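Local coordinates for chorismate mutase and shikimate 5-dehydrogenase fusion protein (Clostridium acetobutylicum, PDB 3FBT) that probably catalyses the reversible NADPH-linked reduction of 3-dehydroshikimate to shikimate through its shikimate dehydrogenase part, in a protein that also carries a chorismate mutase domain, at residues 91-96 with 248-253; 125-130 with 181-186; 208-213 with 229-234. One frame throughout, in Å; residues are numbered along the deposited sequence.

Contact 1. Residues 91-96 with 248-253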
loop_
_atom_site.group_PDB
_atom_site.type_symbol
_atom_site.label_atom_id
_atom_site.label_comp_id
_atom_site.label_asym_id
_atom_site.label_seq_id
_atom_site.Cartn_x
_atom_site.Cartn_y
_atom_site.Cartn_z
ATOM N N THR A 91 -9.858 6.696 13.208
ATOM C CA THR A 91 -9.158 5.401 13.057
ATOM C C THR A 91 -10.140 4.355 12.447
ATOM O O THR A 91 -11.278 4.241 12.921
ATOM C CB THR A 91 -8.694 4.831 14.429
ATOM O OG1 THR A 91 -7.798 5.736 15.080
ATOM C CG2 THR A 91 -8.058 3.426 14.302
ATOM N N LEU A 92 -9.715 3.631 11.404
ATOM C CA LEU A 92 -10.575 2.679 10.719
ATOM C C LEU A 92 -9.951 1.290 10.806
ATOM O O LEU A 92 -8.794 1.148 10.557
ATOM C CB LEU A 92 -10.806 3.053 9.268
ATOM C CG LEU A 92 -11.156 4.525 8.992
ATOM C CD1 LEU A 92 -11.359 4.655 7.499
ATOM C CD2 LEU A 92 -12.459 4.890 9.677
ATOM N N LYS A 93 -10.729 0.326 11.255
ATOM C CA LYS A 93 -10.323 -1.074 11.338
ATOM C C LYS A 93 -11.054 -1.848 10.235
ATOM O O LYS A 93 -12.273 -1.734 10.080
ATOM C CB LYS A 93 -10.754 -1.659 12.669
ATOM C CG LYS A 93 -10.200 -3.113 12.975
ATOM C CD LYS A 93 -10.865 -3.642 14.312
ATOM C CE LYS A 93 -10.425 -5.089 14.704
ATOM N NZ LYS A 93 -8.931 -5.183 14.482
ATOM N N PHE A 94 -10.296 -2.569 9.433
ATOM C CA PHE A 94 -10.879 -3.332 8.338
ATOM C C PHE A 94 -11.091 -4.732 8.831
ATOM O O PHE A 94 -10.209 -5.316 9.459
ATOM C CB PHE A 94 -9.914 -3.330 7.149
ATOM C CG PHE A 94 -9.823 -1.982 6.493
ATOM C CD1 PHE A 94 -10.651 -1.665 5.424
ATOM C CD2 PHE A 94 -8.991 -1.008 7.007
ATOM C CE1 PHE A 94 -10.623 -0.437 4.812
ATOM C CE2 PHE A 94 -8.946 0.272 6.416
ATOM C CZ PHE A 94 -9.754 0.590 5.336
ATOM N N SER A 95 -12.250 -5.310 8.599
ATOM C CA SER A 95 -12.325 -6.765 8.835
ATOM C C SER A 95 -13.262 -7.401 7.825
ATOM O O SER A 95 -13.691 -6.746 6.914
ATOM C CB SER A 95 -12.728 -7.056 10.283
ATOM O OG SER A 95 -14.115 -6.840 10.399
ATOM N N ARG A 96 -13.571 -8.692 8.003
ATOM C CA ARG A 96 -14.603 -9.399 7.167
ATOM C C ARG A 96 -15.891 -8.637 6.897
ATOM O O ARG A 96 -16.280 -8.409 5.751
ATOM C CB ARG A 96 -14.957 -10.744 7.829
ATOM N N GLU A 248 -2.509 1.248 16.387
ATOM C CA GLU A 248 -1.834 0.027 15.950
ATOM C C GLU A 248 -2.387 -1.125 16.776
ATOM O O GLU A 248 -2.464 -2.270 16.256
ATOM C CB GLU A 248 -0.323 0.088 16.155
ATOM C CG GLU A 248 0.436 0.943 15.152
ATOM C CD GLU A 248 0.331 0.462 13.712
ATOM O OE1 GLU A 248 -0.027 -0.731 13.459
ATOM O OE2 GLU A 248 0.597 1.297 12.810
ATOM N N GLU A 249 -2.752 -0.815 18.045
ATOM C CA GLU A 249 -3.374 -1.806 18.936
ATOM C C GLU A 249 -4.677 -2.236 18.346
ATOM O O GLU A 249 -4.985 -3.408 18.318
ATOM C CB GLU A 249 -3.612 -1.265 20.360
ATOM C CG GLU A 249 -2.271 -0.938 21.172
ATOM C CD GLU A 249 -2.569 -0.304 22.563
ATOM O OE1 GLU A 249 -1.696 -0.366 23.442
ATOM O OE2 GLU A 249 -3.684 0.230 22.807
ATOM N N ILE A 250 -5.489 -1.289 17.887
ATOM C CA ILE A 250 -6.756 -1.702 17.358
ATOM C C ILE A 250 -6.630 -2.445 15.994
ATOM O O ILE A 250 -7.367 -3.414 15.719
ATOM C CB ILE A 250 -7.660 -0.479 17.210
ATOM C CG1 ILE A 250 -8.109 0.093 18.601
ATOM C CG2 ILE A 250 -8.770 -0.784 16.264
ATOM C CD1 ILE A 250 -8.466 1.658 18.524
ATOM N N TRP A 251 -5.712 -1.989 15.130
ATOM C CA TRP A 251 -5.514 -2.615 13.818
ATOM C C TRP A 251 -5.012 -4.074 13.942
ATOM O O TRP A 251 -5.497 -4.965 13.279
ATOM C CB TRP A 251 -4.514 -1.809 12.918
ATOM C CG TRP A 251 -5.046 -0.417 12.547
ATOM C CD1 TRP A 251 -6.319 -0.074 12.330
ATOM C CD2 TRP A 251 -4.248 0.780 12.307
ATOM N NE1 TRP A 251 -6.383 1.320 12.019
ATOM C CE2 TRP A 251 -5.113 1.830 12.027
ATOM C CE3 TRP A 251 -2.877 1.036 12.334
ATOM C CZ2 TRP A 251 -4.652 3.128 11.732
ATOM C CZ3 TRP A 251 -2.427 2.282 12.072
ATOM C CH2 TRP A 251 -3.306 3.330 11.784
ATOM N N ASN A 252 -4.001 -4.261 14.764
ATOM C CA ASN A 252 -3.342 -5.508 14.848
ATOM C C ASN A 252 -3.755 -6.328 16.053
ATOM O O ASN A 252 -3.162 -7.359 16.305
ATOM C CB ASN A 252 -1.866 -5.249 14.860
ATOM C CG ASN A 252 -1.454 -4.454 13.653
ATOM O OD1 ASN A 252 -1.717 -4.872 12.524
ATOM N ND2 ASN A 252 -0.906 -3.254 13.872
ATOM N N ASP A 253 -4.783 -5.892 16.767
ATOM C CA ASP A 253 -5.266 -6.579 17.983
ATOM C C ASP A 253 -4.125 -7.026 18.838
ATOM O O ASP A 253 -3.998 -8.242 19.118
ATOM C CB ASP A 253 -6.128 -7.769 17.591
ATOM C CG ASP A 253 -7.488 -7.321 17.075
ATOM O OD1 ASP A 253 -8.125 -6.519 17.804
ATOM O OD2 ASP A 253 -7.920 -7.717 15.956
#

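Contact 2. Residues 125-130 with 181-186. With SO4 (sulfate ion), chain E.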
loop_
_atom_site.group_PDB
_atom_site.type_symbol
_atom_site.label_atom_id
_atom_site.label_comp_id
_atom_site.label_asym_id
_atom_site.label_seq_id
_atom_site.Cartn_x
_atom_site.Cartn_y
_atom_site.Cartn_z
ATOM N N CYS A 125 -11.594 23.423 34.073
ATOM C CA CYS A 125 -10.847 23.172 32.839
ATOM C C CYS A 125 -11.243 24.100 31.702
ATOM O O CYS A 125 -12.444 24.213 31.390
ATOM C CB CYS A 125 -11.100 21.754 32.397
ATOM S SG CYS A 125 -10.510 20.542 33.634
ATOM N N VAL A 126 -10.226 24.711 31.104
ATOM C CA VAL A 126 -10.428 25.658 30.044
ATOM C C VAL A 126 -9.859 25.220 28.703
ATOM O O VAL A 126 -8.668 25.036 28.550
ATOM C CB VAL A 126 -9.867 27.078 30.456
ATOM C CG1 VAL A 126 -9.914 28.010 29.271
ATOM C CG2 VAL A 126 -10.752 27.616 31.597
ATOM N N VAL A 127 -10.709 25.093 27.718
ATOM C CA VAL A 127 -10.240 24.710 26.375
ATOM C C VAL A 127 -10.198 25.866 25.389
ATOM O O VAL A 127 -11.215 26.578 25.181
ATOM C CB VAL A 127 -11.148 23.589 25.775
ATOM C CG1 VAL A 127 -10.602 23.100 24.409
ATOM C CG2 VAL A 127 -11.331 22.465 26.721
ATOM N N LEU A 128 -9.050 26.033 24.732
ATOM C CA LEU A 128 -8.910 27.074 23.733
ATOM C C LEU A 128 -9.134 26.568 22.318
ATOM O O LEU A 128 -8.427 25.651 21.864
ATOM C CB LEU A 128 -7.538 27.728 23.790
ATOM C CG LEU A 128 -7.070 28.058 25.213
ATOM C CD1 LEU A 128 -5.648 28.614 25.081
ATOM C CD2 LEU A 128 -8.001 28.980 25.880
ATOM N N GLY A 129 -10.091 27.186 21.624
ATOM C CA GLY A 129 -10.562 26.746 20.303
ATOM C C GLY A 129 -11.621 25.645 20.270
ATOM O O GLY A 129 -11.768 24.838 21.185
ATOM N N SER A 130 -12.350 25.588 19.164
ATOM C CA SER A 130 -13.420 24.611 18.984
ATOM C C SER A 130 -13.229 23.595 17.887
ATOM O O SER A 130 -14.111 22.772 17.689
ATOM C CB SER A 130 -14.699 25.356 18.657
ATOM O OG SER A 130 -14.475 26.088 17.472
ATOM N N VAL A 181 -6.740 24.085 34.841
ATOM C CA VAL A 181 -6.110 23.523 33.643
ATOM C C VAL A 181 -6.571 24.270 32.391
ATOM O O VAL A 181 -7.770 24.437 32.192
ATOM C CB VAL A 181 -6.499 22.022 33.507
ATOM C CG1 VAL A 181 -5.995 21.451 32.230
ATOM C CG2 VAL A 181 -5.971 21.191 34.741
ATOM N N ILE A 182 -5.622 24.727 31.578
ATOM C CA ILE A 182 -5.934 25.426 30.346
ATOM C C ILE A 182 -5.227 24.715 29.174
ATOM O O ILE A 182 -4.026 24.416 29.229
ATOM C CB ILE A 182 -5.520 26.960 30.394
ATOM C CG1 ILE A 182 -5.747 27.659 29.066
ATOM C CG2 ILE A 182 -4.071 27.147 30.806
ATOM C CD1 ILE A 182 -5.227 29.170 29.039
ATOM N N ILE A 183 -6.008 24.451 28.127
ATOM C CA ILE A 183 -5.610 23.546 27.035
ATOM C C ILE A 183 -5.755 24.246 25.682
ATOM O O ILE A 183 -6.849 24.685 25.329
ATOM C CB ILE A 183 -6.514 22.301 27.049
ATOM C CG1 ILE A 183 -6.455 21.622 28.422
ATOM C CG2 ILE A 183 -6.125 21.309 25.892
ATOM C CD1 ILE A 183 -7.710 20.897 28.762
ATOM N N ASN A 184 -4.683 24.322 24.927
ATOM C CA ASN A 184 -4.716 24.912 23.615
ATOM C C ASN A 184 -5.102 23.884 22.574
ATOM O O ASN A 184 -4.392 22.912 22.366
ATOM C CB ASN A 184 -3.341 25.394 23.233
ATOM C CG ASN A 184 -3.344 25.987 21.882
ATOM O OD1 ASN A 184 -4.252 26.760 21.569
ATOM N ND2 ASN A 184 -2.361 25.609 21.025
ATOM N N CYS A 185 -6.231 24.088 21.925
ATOM C CA CYS A 185 -6.637 23.243 20.819
ATOM C C CYS A 185 -6.614 24.008 19.485
ATOM O O CYS A 185 -7.072 23.489 18.471
ATOM C CB CYS A 185 -8.055 22.735 21.111
ATOM S SG CYS A 185 -8.034 21.382 22.274
ATOM N N THR A 186 -6.065 25.223 19.493
ATOM C CA THR A 186 -6.039 26.115 18.321
ATOM C C THR A 186 -4.776 25.911 17.530
ATOM O O THR A 186 -3.857 25.330 18.029
ATOM C CB THR A 186 -5.963 27.697 18.695
ATOM O OG1 THR A 186 -4.621 28.049 19.052
ATOM C CG2 THR A 186 -6.867 28.064 19.804
HETATM S S SO4 E . -12.411 29.152 17.289
HETATM O O1 SO4 E . -11.873 30.325 18.033
HETATM O O2 SO4 E . -12.453 29.719 15.939
HETATM O O3 SO4 E . -11.477 28.011 17.265
HETATM O O4 SO4 E . -13.682 28.622 17.760
#

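Contact 3. Residues 208-213 with 229-234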
loop_
_atom_site.group_PDB
_atom_site.type_symbol
_atom_site.label_atom_id
_atom_site.label_comp_id
_atom_site.label_asym_id
_atom_site.label_seq_id
_atom_site.Cartn_x
_atom_site.Cartn_y
_atom_site.Cartn_z
ATOM N N SER A 208 -2.956 26.415 36.990
ATOM C CA SER A 208 -1.780 25.686 37.499
ATOM C C SER A 208 -1.233 24.583 36.564
ATOM O O SER A 208 -0.220 23.988 36.876
ATOM C CB SER A 208 -2.084 25.121 38.853
ATOM O OG SER A 208 -3.221 24.316 38.705
ATOM N N SER A 209 -1.899 24.311 35.432
ATOM C CA SER A 209 -1.333 23.481 34.342
ATOM C C SER A 209 -1.660 24.015 32.924
ATOM O O SER A 209 -2.799 24.371 32.644
ATOM C CB SER A 209 -1.896 22.106 34.451
ATOM O OG SER A 209 -1.314 21.477 35.536
ATOM N N ALA A 210 -0.660 24.064 32.046
ATOM C CA ALA A 210 -0.851 24.472 30.710
ATOM C C ALA A 210 -0.606 23.229 29.862
ATOM O O ALA A 210 0.482 22.693 29.984
ATOM C CB ALA A 210 0.187 25.523 30.360
ATOM N N VAL A 211 -1.573 22.800 29.023
ATOM C CA VAL A 211 -1.425 21.676 28.052
ATOM C C VAL A 211 -1.574 22.222 26.594
ATOM O O VAL A 211 -2.640 22.726 26.227
ATOM C CB VAL A 211 -2.512 20.539 28.266
ATOM C CG1 VAL A 211 -2.278 19.242 27.326
ATOM C CG2 VAL A 211 -2.602 20.081 29.712
ATOM N N ASP A 212 -0.535 22.152 25.781
ATOM C CA ASP A 212 -0.666 22.451 24.355
ATOM C C ASP A 212 -0.693 21.151 23.532
ATOM O O ASP A 212 0.149 20.293 23.702
ATOM C CB ASP A 212 0.503 23.279 23.867
ATOM C CG ASP A 212 0.149 24.088 22.617
ATOM O OD1 ASP A 212 -0.751 23.642 21.880
ATOM O OD2 ASP A 212 0.727 25.206 22.403
ATOM N N LEU A 213 -1.645 20.994 22.633
ATOM C CA LEU A 213 -1.665 19.777 21.793
ATOM C C LEU A 213 -0.665 19.868 20.644
ATOM O O LEU A 213 -0.407 18.881 19.967
ATOM C CB LEU A 213 -3.049 19.481 21.220
ATOM C CG LEU A 213 -4.069 18.645 21.939
ATOM C CD1 LEU A 213 -4.333 19.222 23.335
ATOM C CD2 LEU A 213 -5.247 18.767 21.059
ATOM N N SER A 229 5.876 31.503 34.377
ATOM C CA SER A 229 4.906 31.805 35.456
ATOM C C SER A 229 4.767 30.730 36.538
ATOM O O SER A 229 3.945 30.833 37.479
ATOM C CB SER A 229 3.512 32.120 34.876
ATOM O OG SER A 229 3.559 33.158 33.908
ATOM N N GLY A 230 5.553 29.682 36.411
ATOM C CA GLY A 230 5.525 28.621 37.393
ATOM C C GLY A 230 4.455 27.606 37.143
ATOM O O GLY A 230 4.191 26.764 38.007
ATOM N N VAL A 231 3.846 27.641 35.954
ATOM C CA VAL A 231 2.751 26.696 35.623
ATOM C C VAL A 231 3.287 25.415 34.944
ATOM O O VAL A 231 4.048 25.511 33.984
ATOM C CB VAL A 231 1.623 27.344 34.678
ATOM C CG1 VAL A 231 0.383 26.451 34.637
ATOM C CG2 VAL A 231 1.237 28.733 35.134
ATOM N N LYS A 232 2.894 24.239 35.431
ATOM C CA LYS A 232 3.313 23.001 34.757
ATOM C C LYS A 232 2.951 23.040 33.273
ATOM O O LYS A 232 1.795 23.347 32.887
ATOM C CB LYS A 232 2.676 21.768 35.380
ATOM C CG LYS A 232 2.994 20.522 34.522
ATOM C CD LYS A 232 2.830 19.225 35.242
ATOM C CE LYS A 232 1.547 19.193 36.033
ATOM N NZ LYS A 232 1.565 17.984 36.941
ATOM N N ALA A 233 3.933 22.727 32.435
ATOM C CA ALA A 233 3.781 22.865 31.014
ATOM C C ALA A 233 3.884 21.489 30.357
ATOM O O ALA A 233 4.838 20.757 30.637
ATOM C CB ALA A 233 4.868 23.814 30.465
ATOM N N VAL A 234 2.924 21.142 29.489
ATOM C CA VAL A 234 2.946 19.872 28.719
ATOM C C VAL A 234 2.675 20.129 27.219
ATOM O O VAL A 234 1.614 20.698 26.889
ATOM C CB VAL A 234 1.825 18.973 29.173
ATOM C CG1 VAL A 234 2.108 17.521 28.796
ATOM C CG2 VAL A 234 1.612 19.118 30.680
#

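Contact 1. Residues 91-96 with 248-253
Lys93 and Trp251 carry this contact, each reaching across to a backbone carbonyl of the other segment. The Lys93 chain leaves strand 91-94 with CG anti to the backbone N (chi1 -172°), runs extended as far as CE and bends only at its last torsion. That bend sets NZ over the C-terminal end of helix 237-252, where it donates to Ile250 O at 2.7 Å, nearly along the C=O axis. A second bond, the salt bridge from Lys93 NZ to Asp253 OD2 at 3.1 Å, meets the carboxylate from above its plane; the two side chains cross at about a right angle. Asp253 has left the helix with positive phi, and the ammonium group would be favoured by both the carboxylate and the negative end of the helix dipole. Nearer the backbone, Lys93 CD lies 4.0 Å from Ile250 CG2, the two chains crossing obliquely. Trp251 turns the edge of its indole to the strand: NE1 makes a weak, bent bond to Leu92 O (2.8 Å, 124° at the hydrogen), while Thr91 CG2 approaches NE1 obliquely at 3.5 Å. Thr91 OG1 bonds instead to Thr104 OG1. The C-terminal end of helix 237-252 is thus held, with Asp253 just beyond it, to the mixed sheet of the N-terminal, substrate-binding domain of the shikimate dehydrogenase fold, next to Asn90, predicted to bind shikimate.

Contact 2. Residues 125-130 with 181-186
Leu128 CG stands anti to its carbonyl carbon (chi1 -45°), whereas Ile182 CG1 is anti to its backbone N (chi1 175°), and the two chains cross obliquely with Leu128 CD1 4.0 Å from Ile182 CD1. They meet on one face of the central parallel strands 124-128 and 181-184 of the NADP-binding Rossmann domain. Val126 lies side by side with Ile182 on the same face, CG1 to CG1, and helix 171-174 covers this face through Leu174. Cys125, Val127, Val181 and Ile183 point to the other face, where helix 134-143 packs on Cys125, Val127 and Ile183; there Val127 CG1, also anti to its N, reaches Cys185 SG at 3.8 Å. Four backbone bonds join the strands in parallel register. Leu128 N to Ile183 O is the shortest, at 2.6 Å and nearly straight (170° at the hydrogen); the last, from Cys185 N to Leu128 O, is more bent. Asn184 OD1 closes an Asx turn, accepting from Thr186 N above the carbonyl plane and from Thr186 OG1 on a lone pair at 2.9 Å, while Asn184 ND2 is held by Asp212 OD1; these bonds fix the rotation of the amide. Gly129, with positive phi, turns strand 124-128 into the glycine-rich loop predicted to bind NADP(+). A sulfate, probably from the crystallisation liquor and also held by Thr153 and Arg154, sits at this loop: Ser130 N donates to its O3 at 3.2 Å, and Ser130 OG lies 2.7 Å from its O4.

Contact 3. Residues 208-213 with 229-234
Strands 209-212 and 232-234 are the two arms of a beta-alpha-beta unit, joined through helix 221-228, which ends in a Schellman motif at Gly230. Three good backbone bonds zip them together in parallel. Ala210 N points straight at Lys232 O (2.7 Å, 179° at the hydrogen), Val234 N donates to Ala210 O at 2.9 Å, and Asp212 N to Val234 O at 2.8 Å; at the start of the pair, Lys232 N reaches Ser208 O only weakly. Strand 232-234 is the outermost strand of the Rossmann sheet within the chain. On one face Val211 CG2 and Val234 CG2, both anti to their carbonyl carbons, meet at 4.4 Å beneath Met112 of helix 105-115. Lys232 shares that face: CG is anti to the backbone N (chi1 172°), CE passes 3.7 Å from Ser209 OG, and a bend at chi3 carries NZ on to the carbonyls of Phe116 and Arg117. On the other face Ala210 packs against Leu223 and Ala226 of helix 221-228. The Asp212 carboxylate leads away from strand 232-234, with OD2 bonded to Thr220 OG1 and OD1 taking Ile214 N besides the amide of Asn184.

Overall arrangement
Contacts 2 and 3 belong to one parallel sheet and touch, their centres 11 Å apart: strands 181-184 and 209-212 are neighbours, tied by Asn184 N to Val211 O and by packing of Ile183 on Leu213. Contact 1 lies on the opposite side of the chain's centre, about 34 Å from contact 3 between centres, in the other domain, although its helix 237-252 follows strand 232-234 directly. Contact 2 is the most deeply buried, with apolar side chains on both faces; contact 3 is also largely buried but reaches the sheet's edge, with exposed Ser208 and Ala233. Partly buried contact 1 relies on side-chain donors and a salt bridge rather than paired strand backbones.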